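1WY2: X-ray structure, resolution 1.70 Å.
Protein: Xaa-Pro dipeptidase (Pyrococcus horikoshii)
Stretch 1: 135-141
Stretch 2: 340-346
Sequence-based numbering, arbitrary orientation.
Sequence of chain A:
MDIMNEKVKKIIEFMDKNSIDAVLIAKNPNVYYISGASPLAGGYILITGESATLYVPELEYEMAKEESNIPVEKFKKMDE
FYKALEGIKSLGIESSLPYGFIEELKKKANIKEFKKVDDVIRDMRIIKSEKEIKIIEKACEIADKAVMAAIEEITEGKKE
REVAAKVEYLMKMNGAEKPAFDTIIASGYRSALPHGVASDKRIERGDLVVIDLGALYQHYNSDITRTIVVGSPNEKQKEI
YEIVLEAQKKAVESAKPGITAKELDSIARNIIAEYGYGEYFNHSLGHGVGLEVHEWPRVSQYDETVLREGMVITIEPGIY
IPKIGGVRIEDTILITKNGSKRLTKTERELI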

# COMPACT_ATOMS: atom_id res chain seq x y z
N ILE A 135 -4.76 1.66 -21.82
CA ILE A 135 -4.87 2.26 -20.50
C ILE A 135 -3.47 2.53 -19.94
O ILE A 135 -3.21 3.61 -19.40
CB ILE A 135 -5.62 1.34 -19.51
CG1 ILE A 135 -7.01 1.00 -20.07
CG2 ILE A 135 -5.77 2.05 -18.17
CD1 ILE A 135 -7.84 0.12 -19.16
N ILE A 136 -2.58 1.56 -20.08
CA ILE A 136 -1.21 1.73 -19.59
C ILE A 136 -0.52 2.87 -20.33
O ILE A 136 0.20 3.67 -19.74
CB ILE A 136 -0.39 0.43 -19.76
CG1 ILE A 136 -0.91 -0.63 -18.78
CG2 ILE A 136 1.09 0.71 -19.52
CD1 ILE A 136 -0.47 -2.05 -19.11
N GLU A 137 -0.75 2.96 -21.64
CA GLU A 137 -0.12 4.02 -22.43
C GLU A 137 -0.59 5.39 -21.95
O GLU A 137 0.20 6.34 -21.89
CB GLU A 137 -0.42 3.83 -23.92
CG GLU A 137 0.24 4.87 -24.82
CD GLU A 137 0.63 4.31 -26.18
OE1 GLU A 137 -0.12 3.46 -26.72
OE2 GLU A 137 1.68 4.72 -26.71
N LYS A 138 -1.87 5.50 -21.58
CA LYS A 138 -2.39 6.78 -21.10
C LYS A 138 -1.76 7.12 -19.74
O LYS A 138 -1.47 8.28 -19.45
CB LYS A 138 -3.91 6.74 -20.97
CG LYS A 138 -4.55 8.10 -20.76
CD LYS A 138 -4.34 8.99 -21.98
CE LYS A 138 -5.05 10.33 -21.86
NZ LYS A 138 -4.87 11.12 -23.12
N ALA A 139 -1.56 6.10 -18.91
CA ALA A 139 -0.95 6.32 -17.60
C ALA A 139 0.47 6.82 -17.82
O ALA A 139 0.98 7.66 -17.06
CB ALA A 139 -0.93 5.02 -16.80
N CYS A 140 1.12 6.31 -18.85
CA CYS A 140 2.48 6.72 -19.17
C CYS A 140 2.49 8.15 -19.69
O CYS A 140 3.46 8.88 -19.48
CB CYS A 140 3.10 5.77 -20.21
SG CYS A 140 3.49 4.12 -19.57
N GLU A 141 1.42 8.55 -20.37
CA GLU A 141 1.31 9.91 -20.89
C GLU A 141 1.24 10.87 -19.71
O GLU A 141 1.83 11.94 -19.72
CB GLU A 141 0.06 10.05 -21.75
CG GLU A 141 -0.04 11.37 -22.50
CD GLU A 141 -1.35 11.52 -23.25
OE1 GLU A 141 -2.38 11.81 -22.60
OE2 GLU A 141 -1.35 11.35 -24.48
N SER A 340 10.14 -3.56 -29.84
CA SER A 340 9.48 -2.94 -28.70
C SER A 340 8.96 -1.55 -29.02
O SER A 340 9.30 -0.97 -30.05
CB SER A 340 10.46 -2.85 -27.53
OG SER A 340 11.51 -1.93 -27.82
N LYS A 341 8.12 -1.04 -28.13
CA LYS A 341 7.54 0.29 -28.27
C LYS A 341 7.70 0.98 -26.92
O LYS A 341 7.37 0.41 -25.88
CB LYS A 341 6.06 0.20 -28.62
CG LYS A 341 5.36 1.56 -28.61
CD LYS A 341 3.86 1.45 -28.82
CE LYS A 341 3.24 2.84 -28.89
NZ LYS A 341 1.78 2.79 -29.13
N ARG A 342 8.23 2.20 -26.93
CA ARG A 342 8.40 2.95 -25.69
C ARG A 342 7.06 3.60 -25.34
O ARG A 342 6.57 4.46 -26.09
CB ARG A 342 9.49 4.02 -25.85
CG ARG A 342 10.89 3.45 -26.01
CD ARG A 342 11.93 4.55 -26.21
NE ARG A 342 11.97 5.49 -25.09
CZ ARG A 342 11.87 6.81 -25.22
NH1 ARG A 342 11.74 7.35 -26.43
NH2 ARG A 342 11.92 7.59 -24.15
N LEU A 343 6.45 3.20 -24.22
CA LEU A 343 5.17 3.77 -23.82
C LEU A 343 5.40 5.13 -23.16
O LEU A 343 4.57 6.03 -23.28
CB LEU A 343 4.42 2.81 -22.89
CG LEU A 343 4.16 1.43 -23.50
CD1 LEU A 343 3.33 0.59 -22.53
CD2 LEU A 343 3.42 1.57 -24.84
N THR A 344 6.52 5.26 -22.46
CA THR A 344 6.90 6.53 -21.86
C THR A 344 7.75 7.14 -22.97
O THR A 344 8.65 6.49 -23.50
CB THR A 344 7.73 6.34 -20.57
OG1 THR A 344 8.71 5.32 -20.76
CG2 THR A 344 6.81 5.95 -19.42
N LYS A 345 7.47 8.39 -23.33
CA LYS A 345 8.16 9.02 -24.45
C LYS A 345 9.04 10.23 -24.17
O LYS A 345 9.62 10.81 -25.09
CB LYS A 345 7.12 9.39 -25.51
CG LYS A 345 6.20 8.22 -25.87
CD LYS A 345 5.00 8.65 -26.69
CE LYS A 345 4.04 7.49 -26.91
NZ LYS A 345 2.83 7.90 -27.68
N THR A 346 9.15 10.63 -22.91
CA THR A 346 9.98 11.78 -22.55
C THR A 346 11.42 11.60 -23.02
O THR A 346 11.96 10.49 -22.97
CB THR A 346 9.98 12.01 -21.03
OG1 THR A 346 8.66 12.35 -20.60
CG2 THR A 346 10.93 13.14 -20.66

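The strongest link between these stretches is a carboxylate held by two ammonium groups. Glu 137, on the helix, accepts hydrogen bonds from NZ of Lys 341 at both of its oxygens, OE1 and OE2, each 3.1 Å from that nitrogen. A second lysine adds a longer salt bridge, with NZ of Lys 345 lying 3.5 Å from OE2 of Glu 137. One acid therefore answers two bases, and both lysines reach it with extended chains, every chi angle beyond chi1 being t. CA-to-CB of Lys 341 points toward the helix, whereas those of Glu 137 and Lys 345 point sideways, and in these two the end of the side chain comes nearer.

Next to the charged group, the backbones approach closely where the strand has given way to loop: CA of Glu 137 and CA of Leu 343 are 5.5 Å apart, and CA of Cys 140 and CA of Thr 344 are 5.2 Å apart. Cys 140 directs its CB toward the loop, bringing that atom to 3.4 Å from O of Leu 343. Its SG packs 3.7 Å from CB of Leu 343 and 3.8 Å from CG2 of Thr 344.

Leu 343 is the apolar hub. Its CD1 meets CG2 of Ile 136 at 3.8 Å, while its CD2 lies 4.1 Å from OE2 of Glu 137, placing the leucine next to the charged cluster. Ile 136 and Glu 137 are each within about one turn of Cys 140, four and three residues before it, so all three can border the same leucine; the backbone bond from N of Cys 140 to O of Ile 136, 2.9 Å, belongs to that turn. The rule to read here is a buried leucine against the helix, with a salt-bridged glutamate beside it.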